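Long-range contacts in putrescine aminotransferase (Halomonas elongata DSM 2581, PDB 6GWI), which probably transfers amino groups from amines such as putrescine to carbonyl acceptors, with pyridoxal-5'-phosphate as its bound cofactor: residues 184-189 and 367-372; 229-234 and 376-381. One frame throughout, in Å; residues are numbered along the deposited sequence.

Contact 1 of 2, residues 184-189 and 367-372; sequences YWFGEG and VGEARS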
ATOM      1  N   TYR B 184      20.610   7.088  19.734  1.00 33.90           N
ATOM      2  CA  TYR B 184      21.473   5.920  19.538  1.00 29.23           C
ATOM      3  C   TYR B 184      22.746   6.102  20.357  1.00 29.41           C
ATOM      4  O   TYR B 184      23.739   6.649  19.876  1.00 31.05           O
ATOM      5  CB  TYR B 184      21.789   5.750  18.056  1.00 27.49           C
ATOM      6  CG  TYR B 184      22.629   4.543  17.700  1.00 31.58           C
ATOM      7  CD1 TYR B 184      22.735   3.453  18.557  1.00 31.30           C
ATOM      8  CD2 TYR B 184      23.307   4.489  16.487  1.00 31.74           C
ATOM      9  CE1 TYR B 184      23.497   2.350  18.217  1.00 27.01           C
ATOM     10  CE2 TYR B 184      24.068   3.395  16.141  1.00 31.95           C
ATOM     11  CZ  TYR B 184      24.161   2.330  17.007  1.00 33.09           C
ATOM     12  OH  TYR B 184      24.922   1.242  16.646  1.00 34.76           O
ATOM     13  N   TRP B 185      22.737   5.593  21.592  1.00 28.87           N
ATOM     14  CA  TRP B 185      23.845   5.871  22.501  1.00 30.95           C
ATOM     15  C   TRP B 185      25.150   5.252  22.009  1.00 38.13           C
ATOM     16  O   TRP B 185      26.192   5.918  21.990  1.00 36.90           O
ATOM     17  CB  TRP B 185      23.527   5.366  23.910  1.00 34.98           C
ATOM     18  CG  TRP B 185      24.640   5.657  24.880  1.00 44.29           C
ATOM     19  CD1 TRP B 185      24.894   6.848  25.499  1.00 43.88           C
ATOM     20  CD2 TRP B 185      25.661   4.752  25.321  1.00 54.58           C
ATOM     21  NE1 TRP B 185      26.002   6.737  26.303  1.00 47.69           N
ATOM     22  CE2 TRP B 185      26.493   5.461  26.211  1.00 34.91           C
ATOM     23  CE3 TRP B 185      25.951   3.410  25.052  1.00 53.23           C
ATOM     24  CZ2 TRP B 185      27.592   4.874  26.835  1.00 36.66           C
ATOM     25  CZ3 TRP B 185      27.045   2.829  25.674  1.00 45.61           C
ATOM     26  CH2 TRP B 185      27.851   3.561  26.554  1.00 46.57           C
ATOM     27  N   PHE B 186      25.129   3.972  21.629  1.00 35.51           N
ATOM     28  CA  PHE B 186      26.386   3.313  21.298  1.00 46.16           C
ATOM     29  C   PHE B 186      27.067   4.000  20.121  1.00 42.73           C
ATOM     30  O   PHE B 186      28.283   4.222  20.137  1.00 32.54           O
ATOM     31  CB  PHE B 186      26.175   1.833  20.986  1.00 48.69           C
ATOM     32  CG  PHE B 186      27.464   1.070  20.824  1.00 53.89           C
ATOM     33  CD1 PHE B 186      28.131   1.052  19.609  1.00 52.29           C
ATOM     34  CD2 PHE B 186      28.021   0.390  21.896  1.00 50.12           C
ATOM     35  CE1 PHE B 186      29.322   0.362  19.465  1.00 55.10           C
ATOM     36  CE2 PHE B 186      29.210  -0.302  21.757  1.00 44.59           C
ATOM     37  CZ  PHE B 186      29.862  -0.316  20.540  1.00 53.45           C
ATOM     38  N   GLY B 187      26.297   4.347  19.088  1.00 58.64           N
ATOM     39  CA  GLY B 187      26.887   4.927  17.900  1.00 50.57           C
ATOM     40  C   GLY B 187      27.212   6.398  18.019  1.00 35.89           C
ATOM     41  O   GLY B 187      28.167   6.870  17.395  1.00 41.55           O
ATOM     42  N   GLU B 188      26.446   7.143  18.823  1.00 39.21           N
ATOM     43  CA  GLU B 188      26.519   8.595  18.782  1.00 48.14           C
ATOM     44  C   GLU B 188      26.567   9.277  20.141  1.00 49.25           C
ATOM     45  O   GLU B 188      26.599  10.512  20.180  1.00 39.85           O
ATOM     46  CB  GLU B 188      25.314   9.147  17.995  1.00 40.39           C
ATOM     47  CG  GLU B 188      25.176   8.568  16.594  1.00 31.56           C
ATOM     48  CD  GLU B 188      24.104   9.259  15.772  1.00 38.08           C
ATOM     49  OE1 GLU B 188      23.603  10.315  16.210  1.00 37.53           O
ATOM     50  OE2 GLU B 188      23.754   8.736  14.693  1.00 41.39           O
ATOM     51  N   GLY B 189      26.584   8.537  21.248  1.00 41.56           N
ATOM     52  CA  GLY B 189      26.448   9.163  22.548  1.00 43.55           C
ATOM     53  C   GLY B 189      27.403   8.682  23.620  1.00 52.40           C
ATOM     54  O   GLY B 189      27.245   9.043  24.792  1.00 42.94           O
ATOM     55  N   VAL B 367      32.244  -8.593  20.080  1.00 53.46           N
ATOM     56  CA  VAL B 367      30.959  -8.039  20.491  1.00 43.34           C
ATOM     57  C   VAL B 367      31.231  -6.898  21.464  1.00 34.71           C
ATOM     58  O   VAL B 367      31.664  -7.127  22.597  1.00 36.72           O
ATOM     59  CB  VAL B 367      30.054  -9.107  21.120  1.00 48.62           C
ATOM     60  CG1 VAL B 367      28.749  -8.488  21.605  1.00 63.81           C
ATOM     61  CG2 VAL B 367      29.772 -10.213  20.112  1.00 43.91           C
ATOM     62  N   GLY B 368      30.944  -5.670  21.035  1.00 35.97           N
ATOM     63  CA  GLY B 368      31.137  -4.505  21.875  1.00 46.67           C
ATOM     64  C   GLY B 368      29.932  -4.158  22.725  1.00 37.84           C
ATOM     65  O   GLY B 368      30.062  -3.474  23.745  1.00 38.30           O
ATOM     66  N   GLU B 369      28.753  -4.621  22.315  1.00 45.01           N
ATOM     67  CA  GLU B 369      27.537  -4.406  23.085  1.00 45.15           C
ATOM     68  C   GLU B 369      26.498  -5.432  22.656  1.00 46.97           C
ATOM     69  O   GLU B 369      26.426  -5.795  21.479  1.00 32.45           O
ATOM     70  CB  GLU B 369      26.989  -2.987  22.893  1.00 51.79           C
ATOM     71  CG  GLU B 369      25.819  -2.657  23.813  1.00 39.47           C
ATOM     72  CD  GLU B 369      25.158  -1.339  23.474  1.00 36.42           C
ATOM     73  OE1 GLU B 369      24.316  -1.317  22.553  1.00 43.41           O
ATOM     74  OE2 GLU B 369      25.483  -0.323  24.125  1.00 41.91           O
ATOM     75  N   ALA B 370      25.705  -5.895  23.620  1.00 36.64           N
ATOM     76  CA  ALA B 370      24.542  -6.733  23.360  1.00 51.65           C
ATOM     77  C   ALA B 370      23.346  -6.124  24.075  1.00 68.33           C
ATOM     78  O   ALA B 370      23.432  -5.804  25.265  1.00 53.18           O
ATOM     79  CB  ALA B 370      24.768  -8.173  23.832  1.00 68.65           C
ATOM     80  N   ARG B 371      22.244  -5.945  23.349  1.00 88.50           N
ATOM     81  CA  ARG B 371      21.047  -5.335  23.909  1.00 31.31           C
ATOM     82  C   ARG B 371      19.812  -6.057  23.393  1.00 44.71           C
ATOM     83  O   ARG B 371      19.783  -6.537  22.258  1.00 28.54           O
ATOM     84  CB  ARG B 371      20.961  -3.842  23.557  1.00 50.31           C
ATOM     85  CG  ARG B 371      20.945  -3.554  22.061  1.00 45.63           C
ATOM     86  CD  ARG B 371      20.691  -2.080  21.781  1.00 39.52           C
ATOM     87  NE  ARG B 371      20.641  -1.803  20.349  1.00 35.74           N
ATOM     88  CZ  ARG B 371      21.697  -1.495  19.601  1.00 31.41           C
ATOM     89  NH1 ARG B 371      22.905  -1.413  20.143  1.00 28.04           N
ATOM     90  NH2 ARG B 371      21.542  -1.265  18.302  1.00 29.35           N
ATOM     91  N   SER B 372      18.784  -6.120  24.232  1.00 43.57           N
ATOM     92  CA  SER B 372      17.533  -6.733  23.822  1.00 45.28           C
ATOM     93  C   SER B 372      16.401  -6.146  24.646  1.00 42.84           C
ATOM     94  O   SER B 372      16.605  -5.629  25.747  1.00 41.87           O
ATOM     95  CB  SER B 372      17.571  -8.260  23.969  1.00 44.23           C
ATOM     96  OG  SER B 372      17.618  -8.652  25.329  1.00 38.90           O
TER
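E369 of strand 367-373 lies alongside the F186 ring, heading the opposite way, its CB and CD off to one side of the ring plane and only OE2 at the edge. Its CB starts the contact, 3.7 Å from F186 CE2, with CD2 of the same ring just as close. CG stands anti to the backbone N (chi1 -173°), and the chain continues extended, which carries the carboxylate away from the strand to the helical turn 185-188. CD comes within 3.7 Å of F186 CD2. At the tip the two oxygens have different tasks. OE1 faces back along its own strand and accepts R371 NH1 at 2.8 Å, in a salt bridge that lies in the guanidinium plane. OE2 stays with the aromatic groups: it sits 3.5 Å from F186 CD2 and 3.8 Å from W185 CZ3, near the plane of each ring. The carboxylate is nearly coplanar with the indole, at 11°, but turned 69° from the phenyl ring. Ring hydrogens, weakly positive at such an edge, therefore probably help to settle the charge. W185 NE1, meanwhile, bonds to the carbonyl of M192. Beside these groups G368 O approaches F186 CE2 obliquely, at 3.8 Å. Y184 makes a looser approach, with CE1 4.1 Å from R371 NH2; its ring carries G187 N over the centre of one face, and its hydroxyl bonds to E380, the second acidic partner of R371 NH1. G368 and E369 both face E380 in a classic beta bulge on the outermost strand of the antiparallel sheet, paired with 376-381. The short helix packs against that bulged edge, bringing the segment that follows strand 177-180 against the antiparallel sheet, near the surface of this class-III aminotransferase.

Contact 2 of 2, residues 229-234 and 376-381; sequences GGAIMP and MGALEL
A231 and M233 pack on M376 and A378 where a loop of the large, cofactor-binding part of the fold meets the antiparallel sheet, an arrangement consistent with the fold type I architecture of class-III aminotransferases. The loop follows strand 217-222 of the parallel sheet, and its 230-233 part runs at 113° to 376-378. G229 anchors its start by accepting a bond from N148. G230 has backbone angles at which a CB would be jammed against the preceding carbonyl oxygen, and its own carbonyl oxygen lies 4.1 Å from A378 CB. A231 follows in a left-handed backbone conformation and turns its methyl toward the strand. That methyl is seated between two side chains: CB is 3.7 Å from both SD and CG of M376 and 4.0 Å from A378 CB. M376 stands with CG anti to the backbone N (chi1 -177°), which extends the chain toward the loop before it bends at the thioether; its side chain lies about 9 Å from the bound pyridoxal-5'-phosphate. The A231 and G230 carbonyls are both held by the R371 guanidinium, which lies to one side of the methyl contact. I232 points its CB away from the strand, and its side chain touches N148, Q182 and Y184. M233 ends the walk. It bends at chi2 and sets its tip against the stem of M376, CE passing 4.0 Å from M376 CG. An alanine in place of M376 would remove the CG and SD that touch A231, and would probably open a gap beside that methyl and let the end of M233 turn more freely. M233 CE also comes to 3.5 Å from the carbonyl oxygen of M376.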
ATOM      1  N   GLY B 229      16.433   0.774  11.368  1.00 26.78           N
ATOM      2  CA  GLY B 229      17.641   1.534  11.616  1.00 29.49           C
ATOM      3  C   GLY B 229      18.647   0.847  12.517  1.00 29.23           C
ATOM      4  O   GLY B 229      19.770   1.346  12.643  1.00 28.90           O
ATOM      5  N   GLY B 230      18.278  -0.272  13.143  1.00 28.80           N
ATOM      6  CA  GLY B 230      19.245  -1.069  13.871  1.00 29.60           C
ATOM      7  C   GLY B 230      18.842  -1.516  15.263  1.00 25.74           C
ATOM      8  O   GLY B 230      19.709  -1.702  16.122  1.00 33.09           O
ATOM      9  N   ALA B 231      17.545  -1.696  15.504  1.00 35.59           N
ATOM     10  CA  ALA B 231      17.037  -2.146  16.801  1.00 30.56           C
ATOM     11  C   ALA B 231      17.648  -1.324  17.936  1.00 29.07           C
ATOM     12  O   ALA B 231      18.284  -1.843  18.854  1.00 28.43           O
ATOM     13  CB  ALA B 231      17.303  -3.639  17.006  1.00 24.48           C
ATOM     14  N   ILE B 232      17.443  -0.015  17.848  1.00 30.50           N
ATOM     15  CA  ILE B 232      18.081   0.945  18.738  1.00 39.30           C
ATOM     16  C   ILE B 232      17.082   1.289  19.834  1.00 41.23           C
ATOM     17  O   ILE B 232      16.170   2.096  19.632  1.00 48.83           O
ATOM     18  CB  ILE B 232      18.540   2.194  17.980  1.00 35.40           C
ATOM     19  CG1 ILE B 232      19.481   1.788  16.844  1.00 33.35           C
ATOM     20  CG2 ILE B 232      19.220   3.174  18.930  1.00 32.96           C
ATOM     21  CD1 ILE B 232      19.890   2.925  15.958  1.00 30.56           C
ATOM     22  N   MET B 233      17.244   0.676  20.994  1.00 39.94           N
ATOM     23  CA  MET B 233      16.454   1.069  22.153  1.00 34.48           C
ATOM     24  C   MET B 233      17.040   2.341  22.754  1.00 34.09           C
ATOM     25  O   MET B 233      18.255   2.414  22.968  1.00 37.68           O
ATOM     26  CB  MET B 233      16.434  -0.045  23.192  1.00 45.38           C
ATOM     27  CG  MET B 233      15.902  -1.363  22.656  1.00 48.98           C
ATOM     28  SD  MET B 233      17.177  -2.630  22.540  1.00 45.48           S
ATOM     29  CE  MET B 233      16.398  -3.807  21.436  1.00 46.58           C
ATOM     30  N   PRO B 234      16.229   3.358  23.029  1.00 35.14           N
ATOM     31  CA  PRO B 234      16.772   4.605  23.566  1.00 31.31           C
ATOM     32  C   PRO B 234      17.122   4.454  25.033  1.00 29.76           C
ATOM     33  O   PRO B 234      16.674   3.504  25.693  1.00 30.52           O
ATOM     34  CB  PRO B 234      15.623   5.603  23.365  1.00 31.34           C
ATOM     35  CG  PRO B 234      14.401   4.765  23.482  1.00 36.73           C
ATOM     36  CD  PRO B 234      14.759   3.415  22.894  1.00 34.15           C
ATOM     37  N   MET B 376      13.271  -8.432  20.586  1.00 30.84           N
ATOM     38  CA  MET B 376      14.114  -7.682  19.665  1.00 24.98           C
ATOM     39  C   MET B 376      15.494  -7.587  20.300  1.00 24.51           C
ATOM     40  O   MET B 376      15.609  -7.236  21.478  1.00 29.91           O
ATOM     41  CB  MET B 376      13.561  -6.280  19.394  1.00 26.09           C
ATOM     42  CG  MET B 376      14.366  -5.474  18.371  1.00 31.70           C
ATOM     43  SD  MET B 376      13.813  -3.762  18.172  1.00 36.46           S
ATOM     44  CE  MET B 376      12.085  -3.989  17.760  1.00 34.94           C
ATOM     45  N   GLY B 377      16.533  -7.893  19.529  1.00 31.37           N
ATOM     46  CA  GLY B 377      17.882  -7.872  20.052  1.00 30.47           C
ATOM     47  C   GLY B 377      18.860  -7.373  19.011  1.00 35.07           C
ATOM     48  O   GLY B 377      18.594  -7.400  17.807  1.00 36.24           O
ATOM     49  N   ALA B 378      20.008  -6.909  19.502  1.00 31.91           N
ATOM     50  CA  ALA B 378      21.053  -6.404  18.625  1.00 25.75           C
ATOM     51  C   ALA B 378      22.420  -6.650  19.244  1.00 24.97           C
ATOM     52  O   ALA B 378      22.569  -6.698  20.468  1.00 35.84           O
ATOM     53  CB  ALA B 378      20.870  -4.908  18.343  1.00 24.40           C
ATOM     54  N   LEU B 379      23.417  -6.809  18.373  1.00 27.13           N
ATOM     55  CA  LEU B 379      24.819  -6.858  18.757  1.00 43.05           C
ATOM     56  C   LEU B 379      25.586  -5.770  18.016  1.00 44.34           C
ATOM     57  O   LEU B 379      25.292  -5.473  16.853  1.00 42.05           O
ATOM     58  CB  LEU B 379      25.464  -8.208  18.430  1.00 51.69           C
ATOM     59  CG  LEU B 379      24.806  -9.493  18.926  1.00 48.68           C
ATOM     60  CD1 LEU B 379      25.496 -10.692  18.294  1.00 46.02           C
ATOM     61  CD2 LEU B 379      24.848  -9.584  20.446  1.00 46.53           C
ATOM     62  N   GLU B 380      26.570  -5.182  18.691  1.00 30.50           N
ATOM     63  CA  GLU B 380      27.455  -4.184  18.097  1.00 42.53           C
ATOM     64  C   GLU B 380      28.815  -4.843  17.898  1.00 39.88           C
ATOM     65  O   GLU B 380      29.485  -5.203  18.872  1.00 48.63           O
ATOM     66  CB  GLU B 380      27.568  -2.945  18.982  1.00 34.88           C
ATOM     67  CG  GLU B 380      26.256  -2.208  19.228  1.00 31.47           C
ATOM     68  CD  GLU B 380      25.719  -1.513  17.990  1.00 34.04           C
ATOM     69  OE1 GLU B 380      26.317  -1.663  16.905  1.00 35.99           O
ATOM     70  OE2 GLU B 380      24.697  -0.806  18.103  1.00 36.05           O
ATOM     71  N   LEU B 381      29.220  -5.005  16.641  1.00 36.93           N
ATOM     72  CA  LEU B 381      30.522  -5.580  16.333  1.00 51.07           C
ATOM     73  C   LEU B 381      31.586  -4.490  16.383  1.00 32.46           C
ATOM     74  O   LEU B 381      31.403  -3.406  15.818  1.00 35.28           O
ATOM     75  CB  LEU B 381      30.497  -6.249  14.960  1.00 67.65           C
ATOM     76  CG  LEU B 381      29.406  -7.303  14.737  1.00 73.26           C
ATOM     77  CD1 LEU B 381      29.597  -7.988  13.389  1.00 73.81           C
ATOM     78  CD2 LEU B 381      29.373  -8.331  15.860  1.00 78.96           C
TER

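Both contacts bring parts of the chain around the parallel sheet against one beta hairpin, since strands 367-373 and 376-381 are neighbours in the antiparallel sheet. Contact 1 lies at the surface, on the edge strand, and pairs aromatic rings with charged groups; contact 2 is buried on the inner strand and relies on methyl and thioether packing. Their centres are 7 Å apart, and they touch directly. Y184 CD1 packs 3.5 Å from I232 CG2, joining the two non-sheet segments, while R371 CD lies 3.6 Å from M233 SD. R371 also holds the G230 and A231 carbonyls, tying the polar network of contact 1 to the loop of contact 2, while E380 joins that network from strand 376-381.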